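Local coordinates for protein NAD-dependent aldehyde dehydrogenase (Burkholderia multivorans, PDB 5UJU) that probably oxidises aldehydes to carboxylic acids with NAD+ as electron acceptor, at residues A[209-214]-A[293-298]; A[297-302]-A[317-322]; A[313-318]-A[540-545]; A[407-412]-A[454-459]; A[447-452]-A[477-482]. All coordinates share one frame; numbering follows the deposited sequence.

In the fold
Interactions 1, 2 and 3 cluster around strands 290-296 and 313-317. Interaction 1 is the buried one, two parallel strands with aliphatic and aromatic packing. Interaction 2 starts at the end of strand 290-296 and lies nearer the surface, where backbone and hydroxyl bonds replace apolar contacts. Interaction 3, partly buried, shares E317 and K318 with it and covers strand 313-317 through an asparagine side chain. Interactions 4 and 5 lie beside the other large sheet and are partly buried: the first joins an arginine to a sodium-bearing loop, the second combines a salt bridge with an apolar pair between two helices. They touch through W456 and K451.

Interaction 1: residues A[209-214]-A[293-298]; sequences LVLGCC and IDFTGS
L211 sits between I293 and F295 in the buried part of this pairing of parallel strands. Its CD1 reaches both neighbours, at 3.9 Å from I293 CG2 and the same distance from CD2 of F295, where it comes in at the ring edge. CG of L211 stands anti to the carbonyl carbon (chi1 -64°), a position from which CD1 can lie between the two. L209 and I293 continue the same apolar face, which helices 278-285 and 299-308 cover; V210 and D294 point to the opposite face, toward helix 217-230, where the D294 carboxylate pairs with R553. Two nearly straight backbone bonds set the parallel register: D294 N to L209 O, 2.9 Å, and L211 N to D294 O, also 2.9 Å.

Beyond L211 the ladder opens. L211 O and T296 N stand 3.5 Å apart, and a water bridges the strands instead, donating to L211 O at 2.8 Å and bonded to T296 OG1. A second water donates to both G212 O and T296 O. Direct packing here comes from C213 CB, on T296 CG2 at 3.7 Å. G297 then turns with backbone angles (phi 165°) that would jam a CB against the preceding carbonyl. An imidazole, probably from the crystallisation liquor, lies about 4 Å from the F295 side chain. Parallel strands with helices on both faces, the second leading by a glycine turn into a helix, are characteristic of the Rossmann-type fold, consistent with the NAD-binding domain of aldehyde dehydrogenases.

Interaction 2: residues A[297-302]-A[317-322]; sequences GSTQNG and EKAGVN
The flat groups that meet between G297-T299 and E317-A319 are peptide units, not rings, and they touch by N-H and C=O. G297 N donates to E317 O at 2.9 Å with the donor nearly along the C=O axis (166°). On the next peptide, the carbonyl oxygen of G297 lies 3.2 Å from CA of K318 in a CA-H...O contact. The peptide N-H of A319 points to T299 OG1, a longer and more bent bond of 3.2 Å.

T299 holds OG1 anti to its carbonyl carbon (chi1 -67°), where the oxygen also meets CB of A319 at 3.5 Å. The same hydroxyl gives its proton to a water, which in turn donates to A319 O, so one oxygen ties both ends of the alanine. K318 lays its CB and CG alongside the T299 backbone and carries CD to 4.1 Å from CA of G302, which has no side chain there. Its NZ forms a salt bridge with E306 of the same helix.

S298 caps this helix, OG accepting from N301 N at 3.0 Å. The segment 297-302 has the GSTxxG form that in relatives faces the cofactor. With polar backbone bonds and a water doing the joining, the loop 317-322 is fastened to the helix start chiefly by directional bonds.

Interaction 3: residues A[313-318]-A[540-545]; sequences QVYTEK and ANAALA
N541 clamps onto V314 and T316, on the edge of strand 313-317 not paired with strand 290-296, at the rim of the Rossmann-type sheet; it does so in place of a further strand, largely through its side-chain amide. Its CG lies between the backbone N and the carbonyl carbon, the crowded position (chi1 77°), which sets CG toward T316. CB meets T316 OG1 at 3.7 Å, and CG comes to 3.3 Å from that oxygen, the two side chains crossing at about a right angle. OD1 then accepts from T316 N at 2.7 Å, the donor standing 46° above the carbonyl plane, while ND2 donates to V314 O at 2.8 Å, nearly within the amide plane.

The backbone adds a longer bond, N541 N to T316 O at 3.2 Å. Two bonds thus hold the amide at both its ends, and the third anchors the backbone N of the same residue. T316 OG1 is hydrogen-bonded to E306 of helix 299-308.

Around this clamp, A542 puts its CB at the ring edge of Y315, whose other neighbours include R553. A543 reaches R555 of the second subunit. Further along the strand, E317 bends at chi2 (-86°), and its OE2 comes to 3.5 Å from CG of L544.

Interaction 4: residues A[407-412]-A[454-459]; sequences TARIDA and QEWFGP. With NA (sodium ion), chain C.
R409 bonds to F457 O from the helix side while, one residue on, G458 O binds a sodium ion, so a single loop carries an arginine contact and a metal site. The loop, 455-459, reads EWFGP, the ExFGP motif of aldehyde dehydrogenases, whose glutamate and phenylalanine line the cofactor site in relatives; it leads into strand 460-466 of the second sheet.

R409 leaves helix 404-414 with CG anti to the backbone N (chi1 -175°). CG meets CE3 of W456 at 3.6 Å, and CD runs beside F457 N at 3.3 Å. The chain bends at chi3, which sets NE; NH1 then donates to F457 O at 2.8 Å, a bent bond (139°). CB of F457 lies over one face of the guanidinium, whereas NH1 itself approaches the edge of the F457 ring.

The metal is gripped by G458 O at 2.7 Å, by four waters and by G348 O. Two of those waters also bind the loop: one donates to W456 O, the other accepts from G458 N at 2.8 Å. Glycine suits this turn, since a CB would be jammed against the preceding carbonyl oxygen. W456 has its NE1 on K451 O, and its CZ3 touches A412. One residue along the helix from R409, I410 crosses P459 at about a right angle, its CD1 meeting CG of the proline at 3.8 Å.

Interaction 5: residues A[447-452]-A[477-482]; sequences ADREKF and GEIAAE
R449 and E478 join the short helix 449-452 to helix 469-483 by a salt bridge. One carboxylate oxygen does the work: OE2 of E478 takes NH1 of R449 at 2.6 Å, and NH2 reaches the same oxygen only weakly, at 3.3 Å. The two side chains cross at about a right angle, the flat groups are turned 46° against each other, and NH1 meets OE2 from above the carboxylate plane (59° out of it). E478 arrives with CG anti to its backbone N and an extended chain, while R449 is bent at chi3. E482, one turn further on, brings OE1 to 4.4 Å from NH1, beyond a salt bridge, yet its negative charge probably adds to the pull on the guanidinium.

The apolar part is smaller. F452 turns its CG between the backbone N and the carbonyl carbon (chi1 60°), and CE2 meets CD1 of I479 at 3.9 Å. That methyl lies at the ring edge, in its plane. Over one face of the same ring sits CA of R449, 3.5 Å above the plane and offset toward the rim, so the aromatic group packs back against its own helix.

Among the neighbours, F452 also rests on F462 and I464 of strand 460-466 and on L475 of helix 469-483, and I479 touches V321 and T453; the pair thus packs the short helix against that strand and the long helix that follows it.

Interaction 1: residues A[209-214]-A[293-298]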
# COMPACT_ATOMS: atom_id res chain seq x y z
N LEU A 209 -0.34 -13.96 7.38
CA LEU A 209 -1.01 -15.21 7.05
C LEU A 209 -0.85 -15.46 5.55
O LEU A 209 -1.09 -14.56 4.74
CB LEU A 209 -2.49 -15.14 7.46
CG LEU A 209 -3.43 -16.26 7.00
CD1 LEU A 209 -3.03 -17.58 7.67
CD2 LEU A 209 -4.93 -15.93 7.26
N VAL A 210 -0.40 -16.66 5.19
CA VAL A 210 -0.27 -17.07 3.80
C VAL A 210 -1.30 -18.16 3.54
O VAL A 210 -1.24 -19.23 4.14
CB VAL A 210 1.16 -17.54 3.45
CG1 VAL A 210 1.20 -18.07 2.02
CG2 VAL A 210 2.14 -16.39 3.59
N LEU A 211 -2.25 -17.87 2.65
CA LEU A 211 -3.35 -18.78 2.32
C LEU A 211 -3.05 -19.40 0.97
O LEU A 211 -3.06 -18.72 -0.06
CB LEU A 211 -4.69 -18.04 2.30
CG LEU A 211 -5.13 -17.46 3.65
CD1 LEU A 211 -6.41 -16.65 3.53
CD2 LEU A 211 -5.33 -18.61 4.63
N GLY A 212 -2.78 -20.71 0.99
CA GLY A 212 -2.17 -21.35 -0.15
C GLY A 212 -3.17 -21.74 -1.22
O GLY A 212 -4.39 -21.78 -0.99
N CYS A 213 -2.61 -22.02 -2.40
CA CYS A 213 -3.32 -22.33 -3.64
C CYS A 213 -3.09 -23.80 -4.02
O CYS A 213 -2.04 -24.38 -3.72
CB CYS A 213 -2.82 -21.40 -4.75
SG CYS A 213 -2.95 -22.00 -6.44
N CYS A 214 -4.08 -24.42 -4.68
CA CYS A 214 -3.97 -25.85 -4.95
C CYS A 214 -3.18 -26.17 -6.22
O CYS A 214 -2.75 -27.32 -6.38
CB CYS A 214 -5.36 -26.51 -5.03
SG CYS A 214 -6.33 -26.11 -6.50
N ILE A 293 -2.30 -10.49 5.12
CA ILE A 293 -2.85 -11.71 4.52
C ILE A 293 -2.49 -11.72 3.04
O ILE A 293 -2.76 -10.74 2.34
CB ILE A 293 -4.39 -11.80 4.68
CG1 ILE A 293 -4.80 -11.76 6.16
CG2 ILE A 293 -4.95 -13.05 3.95
CD1 ILE A 293 -6.32 -11.71 6.37
N ASP A 294 -1.89 -12.82 2.57
CA ASP A 294 -1.64 -13.05 1.15
C ASP A 294 -2.44 -14.26 0.70
O ASP A 294 -2.25 -15.36 1.23
CB ASP A 294 -0.14 -13.25 0.86
CG ASP A 294 0.66 -11.95 0.97
OD1 ASP A 294 0.89 -11.27 -0.05
OD2 ASP A 294 1.04 -11.59 2.10
N PHE A 295 -3.33 -14.06 -0.28
CA PHE A 295 -4.30 -15.07 -0.66
C PHE A 295 -4.28 -15.31 -2.16
O PHE A 295 -4.26 -14.36 -2.95
CB PHE A 295 -5.70 -14.65 -0.21
CG PHE A 295 -6.83 -15.44 -0.86
CD1 PHE A 295 -7.39 -15.01 -2.06
CD2 PHE A 295 -7.33 -16.57 -0.26
CE1 PHE A 295 -8.43 -15.72 -2.65
CE2 PHE A 295 -8.38 -17.29 -0.84
CZ PHE A 295 -8.93 -16.86 -2.04
N THR A 296 -4.34 -16.59 -2.55
CA THR A 296 -4.59 -17.00 -3.93
C THR A 296 -5.78 -17.94 -3.97
O THR A 296 -5.80 -18.95 -3.26
CB THR A 296 -3.37 -17.70 -4.54
OG1 THR A 296 -2.23 -16.85 -4.48
CG2 THR A 296 -3.64 -18.05 -6.00
N GLY A 297 -6.78 -17.62 -4.78
CA GLY A 297 -7.95 -18.50 -4.86
C GLY A 297 -9.12 -17.82 -5.54
O GLY A 297 -8.94 -16.98 -6.42
N SER A 298 -10.32 -18.20 -5.10
CA SER A 298 -11.53 -17.73 -5.76
C SER A 298 -11.74 -16.24 -5.55
O SER A 298 -11.28 -15.65 -4.56
CB SER A 298 -12.77 -18.48 -5.26
OG SER A 298 -13.16 -18.04 -3.97
O HOH W 1 -1.15 -18.19 -2.10
O HOH W 2 -7.17 -21.50 -2.61

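Interaction 2: residues A[297-302]-A[317-322]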
# COMPACT_ATOMS: atom_id res chain seq x y z
N GLY A 297 -6.78 -17.62 -4.78
CA GLY A 297 -7.95 -18.50 -4.86
C GLY A 297 -9.12 -17.82 -5.54
O GLY A 297 -8.94 -16.98 -6.42
N SER A 298 -10.32 -18.20 -5.10
CA SER A 298 -11.53 -17.73 -5.76
C SER A 298 -11.74 -16.24 -5.55
O SER A 298 -11.28 -15.65 -4.56
CB SER A 298 -12.77 -18.48 -5.26
OG SER A 298 -13.16 -18.04 -3.97
N THR A 299 -12.47 -15.63 -6.49
CA THR A 299 -12.83 -14.23 -6.38
C THR A 299 -13.69 -13.98 -5.15
O THR A 299 -13.51 -12.97 -4.46
CB THR A 299 -13.57 -13.79 -7.65
OG1 THR A 299 -12.66 -13.82 -8.75
CG2 THR A 299 -14.13 -12.38 -7.50
N GLN A 300 -14.62 -14.90 -4.86
CA GLN A 300 -15.51 -14.73 -3.72
C GLN A 300 -14.75 -14.76 -2.40
O GLN A 300 -14.97 -13.93 -1.52
CB GLN A 300 -16.58 -15.81 -3.72
CG GLN A 300 -17.62 -15.60 -2.64
CD GLN A 300 -18.70 -16.66 -2.66
OE1 GLN A 300 -18.51 -17.77 -2.15
NE2 GLN A 300 -19.86 -16.31 -3.21
N ASN A 301 -13.84 -15.73 -2.25
CA ASN A 301 -13.06 -15.79 -1.01
C ASN A 301 -12.09 -14.62 -0.91
O ASN A 301 -11.95 -14.02 0.17
CB ASN A 301 -12.31 -17.12 -0.92
CG ASN A 301 -13.24 -18.31 -0.74
OD1 ASN A 301 -14.42 -18.16 -0.42
ND2 ASN A 301 -12.70 -19.51 -0.96
N GLY A 302 -11.42 -14.27 -2.01
CA GLY A 302 -10.49 -13.15 -1.98
C GLY A 302 -11.18 -11.84 -1.67
O GLY A 302 -10.68 -11.02 -0.90
N GLU A 317 -4.87 -12.72 -5.14
CA GLU A 317 -4.91 -13.22 -6.51
C GLU A 317 -6.21 -13.99 -6.67
O GLU A 317 -6.45 -14.96 -5.95
CB GLU A 317 -3.74 -14.15 -6.82
CG GLU A 317 -2.35 -13.57 -6.64
CD GLU A 317 -1.89 -12.84 -7.89
OE1 GLU A 317 -2.45 -13.13 -8.97
OE2 GLU A 317 -0.97 -12.00 -7.79
N LYS A 318 -7.05 -13.55 -7.61
CA LYS A 318 -8.39 -14.10 -7.78
C LYS A 318 -8.56 -14.58 -9.23
O LYS A 318 -7.60 -14.70 -9.98
CB LYS A 318 -9.44 -13.06 -7.35
CG LYS A 318 -9.26 -12.59 -5.88
CD LYS A 318 -10.00 -11.28 -5.57
CE LYS A 318 -9.31 -10.06 -6.18
NZ LYS A 318 -9.97 -8.80 -5.73
N ALA A 319 -9.80 -14.84 -9.62
CA ALA A 319 -10.06 -15.35 -10.96
C ALA A 319 -10.24 -14.21 -11.95
O ALA A 319 -10.65 -13.10 -11.60
CB ALA A 319 -11.32 -16.21 -10.97
N GLY A 320 -9.92 -14.49 -13.21
CA GLY A 320 -10.21 -13.54 -14.27
C GLY A 320 -10.46 -14.29 -15.56
O GLY A 320 -10.45 -15.52 -15.60
N VAL A 321 -10.69 -13.52 -16.63
CA VAL A 321 -11.00 -14.04 -17.96
C VAL A 321 -9.83 -13.68 -18.86
O VAL A 321 -9.68 -12.51 -19.25
CB VAL A 321 -12.32 -13.48 -18.50
CG1 VAL A 321 -12.57 -13.99 -19.93
CG2 VAL A 321 -13.47 -13.87 -17.57
N ASN A 322 -8.99 -14.65 -19.17
CA ASN A 322 -7.86 -14.42 -20.07
C ASN A 322 -8.30 -14.59 -21.52
O ASN A 322 -9.04 -15.53 -21.85
CB ASN A 322 -6.71 -15.37 -19.75
CG ASN A 322 -6.18 -15.17 -18.32
OD1 ASN A 322 -6.07 -14.03 -17.86
ND2 ASN A 322 -5.87 -16.26 -17.64
O HOH W 3 -12.19 -11.62 -10.10

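Interaction 3: residues A[313-318]-A[540-545]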
# COMPACT_ATOMS: atom_id res chain seq x y z
N GLN A 313 -3.64 -5.87 6.17
CA GLN A 313 -3.37 -5.57 4.77
C GLN A 313 -3.54 -6.85 3.97
O GLN A 313 -2.87 -7.84 4.26
CB GLN A 313 -1.95 -5.07 4.59
CG GLN A 313 -1.65 -3.81 5.27
CD GLN A 313 -0.18 -3.71 5.50
OE1 GLN A 313 0.62 -4.19 4.69
NE2 GLN A 313 0.20 -3.16 6.63
N VAL A 314 -4.44 -6.83 2.99
CA VAL A 314 -4.84 -8.03 2.26
C VAL A 314 -4.35 -7.92 0.82
O VAL A 314 -4.65 -6.94 0.12
CB VAL A 314 -6.36 -8.23 2.32
CG1 VAL A 314 -6.75 -9.52 1.62
CG2 VAL A 314 -6.81 -8.26 3.76
N TYR A 315 -3.60 -8.93 0.37
CA TYR A 315 -3.11 -9.04 -1.00
C TYR A 315 -3.73 -10.27 -1.62
O TYR A 315 -3.62 -11.37 -1.06
CB TYR A 315 -1.59 -9.14 -1.03
CG TYR A 315 -0.92 -8.05 -0.21
CD1 TYR A 315 -0.57 -6.84 -0.81
CD2 TYR A 315 -0.65 -8.23 1.14
CE1 TYR A 315 0.03 -5.84 -0.09
CE2 TYR A 315 -0.05 -7.22 1.88
CZ TYR A 315 0.29 -6.03 1.26
OH TYR A 315 0.89 -5.02 1.96
N THR A 316 -4.40 -10.11 -2.76
CA THR A 316 -5.20 -11.19 -3.31
C THR A 316 -4.84 -11.44 -4.77
O THR A 316 -4.51 -10.50 -5.50
CB THR A 316 -6.71 -10.91 -3.23
OG1 THR A 316 -7.01 -9.68 -3.91
CG2 THR A 316 -7.19 -10.82 -1.77
N GLU A 317 -4.87 -12.72 -5.14
CA GLU A 317 -4.91 -13.22 -6.51
C GLU A 317 -6.21 -13.99 -6.67
O GLU A 317 -6.45 -14.96 -5.95
CB GLU A 317 -3.74 -14.15 -6.82
CG GLU A 317 -2.35 -13.57 -6.64
CD GLU A 317 -1.89 -12.84 -7.89
OE1 GLU A 317 -2.45 -13.13 -8.97
OE2 GLU A 317 -0.97 -12.00 -7.79
N LYS A 318 -7.05 -13.55 -7.61
CA LYS A 318 -8.39 -14.10 -7.78
C LYS A 318 -8.56 -14.58 -9.23
O LYS A 318 -7.60 -14.70 -9.98
CB LYS A 318 -9.44 -13.06 -7.35
CG LYS A 318 -9.26 -12.59 -5.88
CD LYS A 318 -10.00 -11.28 -5.57
CE LYS A 318 -9.31 -10.06 -6.18
NZ LYS A 318 -9.97 -8.80 -5.73
N ALA A 540 -6.89 -9.42 -9.25
CA ALA A 540 -5.87 -9.31 -8.20
C ALA A 540 -5.81 -7.87 -7.75
O ALA A 540 -5.92 -6.96 -8.58
CB ALA A 540 -4.49 -9.75 -8.71
N ASN A 541 -5.64 -7.65 -6.44
CA ASN A 541 -5.51 -6.31 -5.91
C ASN A 541 -4.05 -5.89 -5.73
O ASN A 541 -3.78 -4.82 -5.20
CB ASN A 541 -6.29 -6.15 -4.60
CG ASN A 541 -5.58 -6.79 -3.38
OD1 ASN A 541 -4.57 -7.48 -3.51
ND2 ASN A 541 -6.10 -6.52 -2.18
N ALA A 542 -3.10 -6.71 -6.19
CA ALA A 542 -1.68 -6.43 -6.08
C ALA A 542 -0.96 -7.05 -7.27
O ALA A 542 -1.47 -7.97 -7.92
CB ALA A 542 -1.10 -6.97 -4.76
N ALA A 543 0.23 -6.53 -7.55
CA ALA A 543 1.11 -7.05 -8.58
C ALA A 543 2.29 -7.79 -7.96
O ALA A 543 2.85 -7.35 -6.95
CB ALA A 543 1.66 -5.94 -9.47
N LEU A 544 2.69 -8.89 -8.60
CA LEU A 544 3.89 -9.64 -8.25
C LEU A 544 4.99 -9.26 -9.24
O LEU A 544 4.93 -9.66 -10.41
CB LEU A 544 3.64 -11.15 -8.30
CG LEU A 544 2.56 -11.83 -7.47
CD1 LEU A 544 2.51 -13.33 -7.82
CD2 LEU A 544 2.80 -11.62 -5.97
N ALA A 545 5.95 -8.44 -8.81
CA ALA A 545 5.95 -7.74 -7.53
C ALA A 545 6.38 -6.30 -7.80
O ALA A 545 7.04 -6.02 -8.81
CB ALA A 545 6.88 -8.41 -6.52

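Interaction 4: residues A[407-412]-A[454-459]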
# COMPACT_ATOMS: atom_id res chain seq x y z
N THR A 407 -13.15 -32.22 -13.89
CA THR A 407 -13.81 -33.17 -14.77
C THR A 407 -15.29 -32.87 -14.92
O THR A 407 -15.85 -32.98 -16.01
CB THR A 407 -13.60 -34.59 -14.23
OG1 THR A 407 -12.20 -34.91 -14.29
CG2 THR A 407 -14.37 -35.59 -15.07
N ALA A 408 -15.96 -32.50 -13.82
CA ALA A 408 -17.38 -32.16 -13.89
C ALA A 408 -17.62 -30.92 -14.74
O ALA A 408 -18.58 -30.86 -15.51
CB ALA A 408 -17.95 -31.96 -12.49
N ARG A 409 -16.73 -29.93 -14.63
CA ARG A 409 -16.92 -28.69 -15.36
C ARG A 409 -16.67 -28.88 -16.86
O ARG A 409 -17.31 -28.20 -17.67
CB ARG A 409 -16.00 -27.61 -14.80
CG ARG A 409 -16.20 -26.23 -15.42
CD ARG A 409 -15.31 -25.18 -14.76
NE ARG A 409 -15.53 -25.08 -13.31
CZ ARG A 409 -14.74 -25.61 -12.39
NH1 ARG A 409 -13.64 -26.28 -12.74
NH2 ARG A 409 -15.04 -25.46 -11.10
N ILE A 410 -15.75 -29.77 -17.23
CA ILE A 410 -15.56 -30.12 -18.64
C ILE A 410 -16.87 -30.63 -19.22
O ILE A 410 -17.27 -30.25 -20.32
CB ILE A 410 -14.43 -31.16 -18.80
CG1 ILE A 410 -13.08 -30.56 -18.44
CG2 ILE A 410 -14.37 -31.70 -20.22
CD1 ILE A 410 -11.95 -31.59 -18.33
N ASP A 411 -17.55 -31.52 -18.49
CA ASP A 411 -18.81 -32.05 -19.02
C ASP A 411 -19.90 -30.98 -19.04
O ASP A 411 -20.72 -30.96 -19.96
CB ASP A 411 -19.27 -33.27 -18.22
CG ASP A 411 -20.42 -33.99 -18.91
OD1 ASP A 411 -20.21 -34.53 -20.02
OD2 ASP A 411 -21.54 -34.01 -18.36
N ALA A 412 -19.92 -30.08 -18.05
CA ALA A 412 -20.86 -28.97 -18.11
C ALA A 412 -20.60 -28.10 -19.34
O ALA A 412 -21.54 -27.69 -20.03
CB ALA A 412 -20.78 -28.13 -16.84
N GLN A 454 -17.84 -16.10 -17.70
CA GLN A 454 -17.64 -16.90 -16.50
C GLN A 454 -16.27 -17.54 -16.57
O GLN A 454 -15.68 -17.70 -17.64
CB GLN A 454 -18.69 -18.01 -16.36
CG GLN A 454 -20.12 -17.61 -16.54
CD GLN A 454 -21.01 -18.83 -16.64
OE1 GLN A 454 -20.77 -19.83 -15.96
NE2 GLN A 454 -22.01 -18.77 -17.50
N GLU A 455 -15.74 -17.88 -15.41
CA GLU A 455 -14.48 -18.60 -15.38
C GLU A 455 -14.78 -20.09 -15.44
O GLU A 455 -15.68 -20.59 -14.76
CB GLU A 455 -13.68 -18.19 -14.14
CG GLU A 455 -12.24 -18.67 -14.13
CD GLU A 455 -11.91 -19.52 -12.91
OE1 GLU A 455 -12.67 -19.47 -11.92
OE2 GLU A 455 -10.88 -20.23 -12.95
N TRP A 456 -14.09 -20.78 -16.33
CA TRP A 456 -14.24 -22.22 -16.49
C TRP A 456 -12.88 -22.82 -16.18
O TRP A 456 -12.02 -22.93 -17.06
CB TRP A 456 -14.68 -22.57 -17.91
CG TRP A 456 -16.02 -22.03 -18.26
CD1 TRP A 456 -16.32 -20.76 -18.67
CD2 TRP A 456 -17.26 -22.74 -18.24
NE1 TRP A 456 -17.66 -20.64 -18.91
CE2 TRP A 456 -18.27 -21.84 -18.65
CE3 TRP A 456 -17.62 -24.05 -17.92
CZ2 TRP A 456 -19.61 -22.21 -18.75
CZ3 TRP A 456 -18.95 -24.42 -18.01
CH2 TRP A 456 -19.93 -23.50 -18.42
N PHE A 457 -12.69 -23.25 -14.94
CA PHE A 457 -11.36 -23.70 -14.55
C PHE A 457 -11.10 -25.08 -15.13
O PHE A 457 -11.91 -26.00 -14.96
CB PHE A 457 -11.19 -23.71 -13.04
CG PHE A 457 -9.85 -24.20 -12.60
CD1 PHE A 457 -8.72 -23.40 -12.77
CD2 PHE A 457 -9.70 -25.46 -12.04
CE1 PHE A 457 -7.46 -23.85 -12.36
CE2 PHE A 457 -8.44 -25.92 -11.64
CZ PHE A 457 -7.33 -25.11 -11.81
N GLY A 458 -9.98 -25.22 -15.82
CA GLY A 458 -9.66 -26.45 -16.48
C GLY A 458 -9.40 -26.22 -17.95
O GLY A 458 -9.33 -25.08 -18.42
N PRO A 459 -9.23 -27.30 -18.70
CA PRO A 459 -8.83 -27.19 -20.12
C PRO A 459 -10.02 -26.92 -21.03
O PRO A 459 -10.41 -27.74 -21.85
CB PRO A 459 -8.19 -28.56 -20.39
CG PRO A 459 -8.99 -29.49 -19.51
CD PRO A 459 -9.34 -28.70 -18.26
NA NA C . -8.26 -22.56 -18.59
O HOH W 4 -10.63 -21.89 -19.02
O HOH W 5 -8.64 -22.80 -16.04
O HOH W 6 -7.67 -20.02 -18.65
O HOH W 7 -8.15 -22.73 -21.32

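Interaction 5: residues A[447-452]-A[477-482]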
# COMPACT_ATOMS: atom_id res chain seq x y z
N ALA A 447 -22.78 -13.12 -29.05
CA ALA A 447 -24.04 -13.07 -28.31
C ALA A 447 -24.05 -13.99 -27.09
O ALA A 447 -24.89 -13.81 -26.20
CB ALA A 447 -25.20 -13.44 -29.23
N ASP A 448 -23.13 -14.95 -27.01
CA ASP A 448 -23.07 -15.88 -25.88
C ASP A 448 -22.26 -15.33 -24.71
O ASP A 448 -21.57 -16.10 -24.01
CB ASP A 448 -22.52 -17.23 -26.36
CG ASP A 448 -23.32 -17.78 -27.54
OD1 ASP A 448 -24.57 -17.74 -27.44
OD2 ASP A 448 -22.74 -18.23 -28.56
N ARG A 449 -22.33 -14.01 -24.49
CA ARG A 449 -21.55 -13.35 -23.44
C ARG A 449 -21.73 -13.98 -22.07
O ARG A 449 -20.76 -14.12 -21.31
CB ARG A 449 -21.96 -11.89 -23.32
CG ARG A 449 -21.02 -10.87 -23.89
CD ARG A 449 -21.59 -9.47 -23.65
NE ARG A 449 -20.97 -8.90 -22.45
CZ ARG A 449 -20.34 -7.73 -22.42
NH1 ARG A 449 -19.79 -7.29 -21.29
NH2 ARG A 449 -20.28 -6.98 -23.51
N GLU A 450 -22.97 -14.35 -21.72
CA GLU A 450 -23.24 -14.87 -20.39
C GLU A 450 -22.42 -16.11 -20.09
O GLU A 450 -22.14 -16.40 -18.93
CB GLU A 450 -24.74 -15.17 -20.23
N LYS A 451 -22.03 -16.84 -21.13
CA LYS A 451 -21.25 -18.05 -20.96
C LYS A 451 -19.75 -17.78 -20.88
O LYS A 451 -19.08 -18.36 -20.03
CB LYS A 451 -21.53 -19.04 -22.10
CG LYS A 451 -23.02 -19.36 -22.33
CD LYS A 451 -23.54 -20.23 -21.19
CE LYS A 451 -25.04 -20.52 -21.28
NZ LYS A 451 -25.57 -21.01 -19.97
N PHE A 452 -19.21 -16.90 -21.70
CA PHE A 452 -17.76 -16.80 -21.75
C PHE A 452 -17.19 -15.69 -20.87
O PHE A 452 -15.97 -15.51 -20.85
CB PHE A 452 -17.25 -16.66 -23.21
CG PHE A 452 -17.76 -15.45 -23.98
CD1 PHE A 452 -18.63 -15.62 -25.06
CD2 PHE A 452 -17.32 -14.16 -23.68
CE1 PHE A 452 -19.08 -14.53 -25.81
CE2 PHE A 452 -17.78 -13.07 -24.42
CZ PHE A 452 -18.66 -13.26 -25.48
N GLY A 477 -11.23 -5.46 -23.57
CA GLY A 477 -10.94 -4.45 -22.56
C GLY A 477 -12.05 -4.31 -21.54
O GLY A 477 -11.80 -4.11 -20.35
N GLU A 478 -13.30 -4.39 -22.00
CA GLU A 478 -14.43 -4.28 -21.08
C GLU A 478 -14.47 -5.46 -20.12
O GLU A 478 -14.68 -5.28 -18.91
CB GLU A 478 -15.74 -4.19 -21.86
CG GLU A 478 -16.98 -4.26 -21.00
CD GLU A 478 -18.27 -4.32 -21.81
OE1 GLU A 478 -18.26 -3.91 -22.99
OE2 GLU A 478 -19.28 -4.78 -21.26
N ILE A 479 -14.27 -6.67 -20.64
CA ILE A 479 -14.38 -7.87 -19.81
C ILE A 479 -13.24 -7.95 -18.82
O ILE A 479 -13.42 -8.37 -17.67
CB ILE A 479 -14.45 -9.12 -20.71
CG1 ILE A 479 -15.83 -9.21 -21.37
CG2 ILE A 479 -14.13 -10.39 -19.90
CD1 ILE A 479 -15.95 -10.31 -22.42
N ALA A 480 -12.03 -7.56 -19.24
CA ALA A 480 -10.90 -7.54 -18.31
C ALA A 480 -11.15 -6.57 -17.16
O ALA A 480 -10.86 -6.88 -16.00
CB ALA A 480 -9.61 -7.17 -19.04
N ALA A 481 -11.68 -5.38 -17.46
CA ALA A 481 -11.92 -4.39 -16.41
C ALA A 481 -13.05 -4.82 -15.48
O ALA A 481 -12.98 -4.60 -14.27
CB ALA A 481 -12.23 -3.04 -17.04
N GLU A 482 -14.10 -5.43 -16.03
CA GLU A 482 -15.24 -5.80 -15.22
C GLU A 482 -15.03 -7.13 -14.51
O GLU A 482 -15.30 -7.25 -13.31
CB GLU A 482 -16.51 -5.85 -16.07
CG GLU A 482 -17.74 -6.34 -15.31
CD GLU A 482 -19.00 -6.36 -16.17
OE1 GLU A 482 -19.00 -5.76 -17.27
OE2 GLU A 482 -19.99 -7.00 -15.75